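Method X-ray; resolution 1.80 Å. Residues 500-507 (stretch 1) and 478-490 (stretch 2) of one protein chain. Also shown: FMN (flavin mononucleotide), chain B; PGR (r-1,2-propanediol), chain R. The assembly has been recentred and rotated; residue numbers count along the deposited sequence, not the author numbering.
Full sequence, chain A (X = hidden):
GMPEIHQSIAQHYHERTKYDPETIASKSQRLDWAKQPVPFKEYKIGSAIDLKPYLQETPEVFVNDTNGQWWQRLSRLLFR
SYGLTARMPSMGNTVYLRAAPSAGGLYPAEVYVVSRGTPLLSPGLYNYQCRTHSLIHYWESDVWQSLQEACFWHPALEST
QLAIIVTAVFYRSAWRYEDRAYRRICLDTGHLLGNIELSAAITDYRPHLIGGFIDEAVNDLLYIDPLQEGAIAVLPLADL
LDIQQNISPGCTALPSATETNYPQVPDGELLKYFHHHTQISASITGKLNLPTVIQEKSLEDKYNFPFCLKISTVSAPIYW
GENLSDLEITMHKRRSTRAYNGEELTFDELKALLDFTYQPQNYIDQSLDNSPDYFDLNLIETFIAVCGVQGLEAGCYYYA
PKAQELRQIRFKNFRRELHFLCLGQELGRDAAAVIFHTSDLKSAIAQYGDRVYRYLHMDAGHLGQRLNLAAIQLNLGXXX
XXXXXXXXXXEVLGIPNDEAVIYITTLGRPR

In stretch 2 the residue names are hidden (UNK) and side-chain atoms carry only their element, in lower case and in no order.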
# COMPACT_ATOMS: atom_id res chain seq x y z
N ALA A 500 12.00 11.45 -7.72
CA ALA A 500 12.59 10.58 -6.71
C ALA A 500 11.92 9.22 -6.81
O ALA A 500 10.70 9.14 -6.80
CB ALA A 500 12.38 11.14 -5.33
N VAL A 501 12.69 8.16 -6.90
CA VAL A 501 12.15 6.81 -6.92
C VAL A 501 11.62 6.48 -5.52
O VAL A 501 12.34 6.66 -4.51
CB VAL A 501 13.19 5.75 -7.35
CG1 VAL A 501 12.65 4.35 -7.16
CG2 VAL A 501 13.65 5.99 -8.81
N ILE A 502 10.35 6.06 -5.47
CA ILE A 502 9.63 5.70 -4.24
C ILE A 502 9.55 4.19 -4.04
O ILE A 502 9.65 3.70 -2.93
CB ILE A 502 8.16 6.26 -4.33
CG1 ILE A 502 8.17 7.78 -4.50
CG2 ILE A 502 7.31 5.87 -3.13
CD1 ILE A 502 8.97 8.45 -3.44
N TYR A 503 9.35 3.44 -5.12
CA TYR A 503 9.16 2.00 -4.99
C TYR A 503 9.50 1.32 -6.29
O TYR A 503 9.45 1.95 -7.35
CB TYR A 503 7.69 1.74 -4.60
CG TYR A 503 7.31 0.35 -4.16
CD1 TYR A 503 8.17 -0.44 -3.40
CD2 TYR A 503 6.04 -0.15 -4.45
CE1 TYR A 503 7.81 -1.71 -2.99
CE2 TYR A 503 5.65 -1.42 -4.03
CZ TYR A 503 6.53 -2.19 -3.28
OH TYR A 503 6.20 -3.41 -2.84
N ILE A 504 9.85 0.04 -6.18
CA ILE A 504 10.20 -0.83 -7.29
C ILE A 504 9.39 -2.11 -7.18
O ILE A 504 9.23 -2.68 -6.10
CB ILE A 504 11.71 -1.20 -7.25
CG1 ILE A 504 12.53 0.07 -7.38
CG2 ILE A 504 12.06 -2.30 -8.26
CD1 ILE A 504 14.06 -0.16 -7.25
N THR A 505 8.87 -2.55 -8.32
CA THR A 505 8.16 -3.83 -8.41
C THR A 505 8.76 -4.62 -9.59
O THR A 505 8.71 -4.16 -10.73
CB THR A 505 6.65 -3.67 -8.60
OG1 THR A 505 6.07 -2.94 -7.52
CG2 THR A 505 5.95 -5.08 -8.75
N THR A 506 9.33 -5.78 -9.28
CA THR A 506 9.93 -6.68 -10.26
C THR A 506 8.87 -7.66 -10.73
O THR A 506 7.99 -8.04 -9.97
CB THR A 506 11.16 -7.45 -9.70
OG1 THR A 506 10.76 -8.31 -8.61
CG2 THR A 506 12.29 -6.46 -9.25
N LEU A 507 8.99 -8.04 -11.99
CA LEU A 507 8.11 -8.96 -12.64
C LEU A 507 8.93 -9.95 -13.46
O LEU A 507 9.86 -9.57 -14.17
CB LEU A 507 7.16 -8.21 -13.57
CG LEU A 507 6.24 -7.17 -12.94
CD1 LEU A 507 5.67 -6.21 -13.98
CD2 LEU A 507 5.14 -7.95 -12.16
N UNK A 478 6.49 -12.11 -9.16
CA UNK A 478 6.48 -10.72 -8.78
C UNK A 478 7.07 -10.52 -7.40
O UNK A 478 6.93 -11.36 -6.53
c UNK A 478 4.98 -8.61 -8.49
c UNK A 478 5.02 -10.15 -8.81
c UNK A 478 4.08 -10.95 -7.86
N UNK A 479 7.74 -9.39 -7.22
CA UNK A 479 8.19 -9.00 -5.90
C UNK A 479 8.50 -7.52 -5.84
O UNK A 479 9.20 -6.99 -6.69
o UNK A 479 9.81 -9.42 -4.12
c UNK A 479 9.44 -9.78 -5.46
N UNK A 480 8.03 -6.87 -4.78
CA UNK A 480 8.44 -5.53 -4.50
C UNK A 480 9.89 -5.56 -4.06
O UNK A 480 10.43 -6.62 -3.65
N UNK A 481 10.53 -4.40 -4.15
CA UNK A 481 11.90 -4.15 -3.71
C UNK A 481 11.87 -2.80 -2.98
O UNK A 481 11.64 -1.76 -3.60
c UNK A 481 13.50 -6.47 -5.20
c UNK A 481 12.87 -4.02 -4.92
c UNK A 481 12.86 -5.28 -5.78
c UNK A 481 14.28 -3.64 -4.43
N UNK A 482 12.09 -2.81 -1.67
CA UNK A 482 11.99 -1.58 -0.89
C UNK A 482 13.24 -0.74 -0.82
O UNK A 482 13.18 0.48 -0.68
N UNK A 483 14.38 -1.41 -0.90
CA UNK A 483 15.70 -0.80 -0.80
C UNK A 483 16.43 -0.81 -2.13
O UNK A 483 16.50 -1.83 -2.81
N UNK A 484 16.99 0.33 -2.48
CA UNK A 484 17.66 0.49 -3.77
C UNK A 484 18.62 1.68 -3.71
O UNK A 484 18.58 2.47 -2.75
c UNK A 484 13.58 3.53 -3.69
c UNK A 484 15.73 3.03 -4.68
c UNK A 484 13.36 2.17 -3.50
c UNK A 484 14.75 3.96 -4.28
c UNK A 484 14.33 1.24 -3.89
c UNK A 484 16.59 0.68 -4.87
c UNK A 484 15.52 1.68 -4.50
N UNK A 485 19.50 1.79 -4.70
CA UNK A 485 20.42 2.91 -4.75
C UNK A 485 19.70 4.10 -5.37
O UNK A 485 19.78 4.33 -6.58
c UNK A 485 23.82 -0.51 -4.61
c UNK A 485 22.96 1.84 -3.42
c UNK A 485 21.69 2.53 -5.48
c UNK A 485 24.18 -0.23 -3.32
c UNK A 485 23.01 0.39 -5.31
c UNK A 485 23.77 0.95 -2.71
c UNK A 485 22.56 1.56 -4.71
N UNK A 486 19.04 4.88 -4.50
CA UNK A 486 18.14 5.95 -4.91
C UNK A 486 18.65 6.84 -6.04
O UNK A 486 18.00 6.96 -7.07
o UNK A 486 15.90 6.47 -2.29
o UNK A 486 17.68 5.14 -2.03
c UNK A 486 17.06 6.09 -2.58
c UNK A 486 17.81 6.84 -3.71
N UNK A 487 19.78 7.49 -5.82
CA UNK A 487 20.27 8.49 -6.78
C UNK A 487 20.75 7.87 -8.06
O UNK A 487 20.60 8.47 -9.13
o UNK A 487 19.66 10.63 -5.05
o UNK A 487 21.66 10.64 -4.18
c UNK A 487 21.37 9.37 -6.16
c UNK A 487 20.85 10.29 -5.05
N UNK A 488 21.26 6.64 -7.97
CA UNK A 488 21.82 5.97 -9.14
C UNK A 488 20.78 5.50 -10.14
O UNK A 488 21.09 5.29 -11.31
c UNK A 488 23.96 6.01 -6.72
c UNK A 488 22.74 4.82 -8.67
c UNK A 488 24.08 5.28 -8.06
o UNK A 488 23.11 5.67 -5.89
n UNK A 488 24.79 7.03 -6.52
N UNK A 489 19.55 5.30 -9.69
CA UNK A 489 18.51 4.85 -10.58
C UNK A 489 18.31 5.83 -11.75
O UNK A 489 18.28 5.42 -12.92
c UNK A 489 17.15 4.63 -9.87
c UNK A 489 17.28 3.61 -8.75
c UNK A 489 16.05 4.21 -10.89
N UNK A 490 18.15 7.11 -11.45
CA UNK A 490 17.83 8.06 -12.52
C UNK A 490 18.85 8.12 -13.63
O UNK A 490 18.50 8.13 -14.81
c UNK A 490 17.62 9.46 -11.95
c UNK A 490 16.52 9.49 -10.94
o UNK A 490 16.64 8.88 -9.88
n UNK A 490 15.45 10.24 -11.23
N1 FMN B . 11.33 -9.19 -1.18
C2 FMN B . 12.65 -9.30 -1.56
O2 FMN B . 13.14 -10.40 -1.83
N3 FMN B . 13.50 -8.23 -1.64
C4 FMN B . 13.10 -6.97 -1.30
O4 FMN B . 13.85 -6.02 -1.57
C4A FMN B . 11.77 -6.81 -0.91
N5 FMN B . 11.32 -5.57 -0.51
C5A FMN B . 9.96 -5.40 -0.20
C6 FMN B . 9.44 -4.14 0.10
C7 FMN B . 8.09 -3.97 0.43
C7M FMN B . 7.52 -2.56 0.63
C8 FMN B . 7.24 -5.07 0.45
C8M FMN B . 5.74 -4.92 0.61
C9 FMN B . 7.74 -6.35 0.15
C9A FMN B . 9.09 -6.51 -0.18
N10 FMN B . 9.60 -7.77 -0.48
C10 FMN B . 10.90 -7.92 -0.85
C1' FMN B . 8.78 -9.02 -0.23
C2' FMN B . 8.69 -9.41 1.23
O2' FMN B . 9.91 -10.07 1.64
C3' FMN B . 7.47 -10.30 1.44
O3' FMN B . 6.27 -9.54 1.22
C4' FMN B . 7.43 -11.00 2.82
O4' FMN B . 8.57 -11.89 2.97
C5' FMN B . 6.14 -11.77 2.98
O5' FMN B . 5.97 -12.73 1.97
P FMN B . 4.72 -12.74 1.00
O1P FMN B . 4.77 -11.46 0.18
O2P FMN B . 4.90 -13.98 0.15
O3P FMN B . 3.46 -12.81 1.81
C1 PGR R . 17.82 11.65 -7.71
C2 PGR R . 18.71 12.21 -8.83
C3 PGR R . 19.70 13.23 -8.28
O1 PGR R . 16.47 12.12 -7.87
O2 PGR R . 19.49 11.19 -9.49
O HOH W 1 14.62 7.97 -4.17
O HOH W 2 15.61 8.45 -7.39

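Position 478 carries three side-chain carbons, one bearing the other two. One branch carbon lies 3.7 Å from Leu507 CD2, and the backbone CA sits 3.3 Å from Thr506 O, a CA-H...O contact. A carbon forked at once, without oxygen, is valine: Val478.

Position 479 has one carbon and then one oxygen. Its N donates to Thr506 O at 3.1 Å. Its O accepts from Thr506 N at 2.9 Å and from Thr506 OG1 at 2.8 Å. The short hydroxyl side chain is serine, Ser479. Its OG donates to O of position 480 at 2.9 Å.

Position 480 has no side-chain atoms. Its CA is 3.5 Å from Tyr503 OH and 3.4 Å from Ile504 O. An ideal CB would fall 2.1 Å from Tyr503 OH, a clash. This is Gly480.

Position 481 has four carbons, forked at the first, with one arm two carbons long. Its CB is 3.8 Å from Ile504 CB, and its N donates to Ile504 O at 2.9 Å. The pattern is isoleucine, Ile481. Its CG1 lies 3.7 Å from Thr506 CG2.

Position 482 is bare. Its N donates to FMN N5 at 3.1 Å, and an ideal CB would be crowded by FMN C6 at 3.1 Å. It is Gly482. Position 483 is bare too and does not touch stretch 1: Gly483.

Position 484 has one carbon followed by a ring of six carbons. A ring carbon lies 3.6 Å from Val501 CG1, and CB of position 484 lies 3.6 Å from Ile504 CD1. With no oxygen on the ring, it is phenylalanine, Phe484. Val501 CG1 lies over one ring face, 4.0 Å from the centroid, in a CH-pi contact.

Position 485 has the same carbon and six-carbon ring, but points away from stretch 1. It is Phe485.

Position 486 has two carbons, the second carrying two oxygens. One of these oxygens lies 4.2 Å from Val501 O. This is a carboxylate bonded directly to CB, so Asp486. Water 1 joins Asp486 OD2 and Val501 O, at 2.7 Å from each.

Position 487 shows the same two carbons and two oxygens but makes no contact with stretch 1. It is Asp487. Its O accepts from PGR O2 at 3.0 Å.

Position 488 has three carbons, the third carrying one oxygen and one nitrogen. This longer amide is Gln488, out of reach of stretch 1.

Position 489 has three carbons, one bearing two. A branch carbon is 3.6 Å from Val501 CG2. It is Val489.

Position 490 has two carbons, the second carrying one oxygen and one nitrogen. The oxygen lies 4.3 Å from Val501 CG2. It is Asn490. Water 2 lies 2.7 Å from Asn490 OD1 and 3.0 Å from Val501 N.

The contact has two parts. Residues 478-481 pair with 504-507 as antiparallel strands, held by backbone hydrogen bonds and the Thr506 hydroxyl. Ile504, Thr506, Ser479 and Ile481 share one sheet face; Thr505, Leu507 and Val478 lie on the other. Beyond the strand, Phe484 and Val489 pack on Val501, while the waters link its backbone to Asp486 and Asn490.

Stretch 2 478-490: VSGIGGFFDDQVN
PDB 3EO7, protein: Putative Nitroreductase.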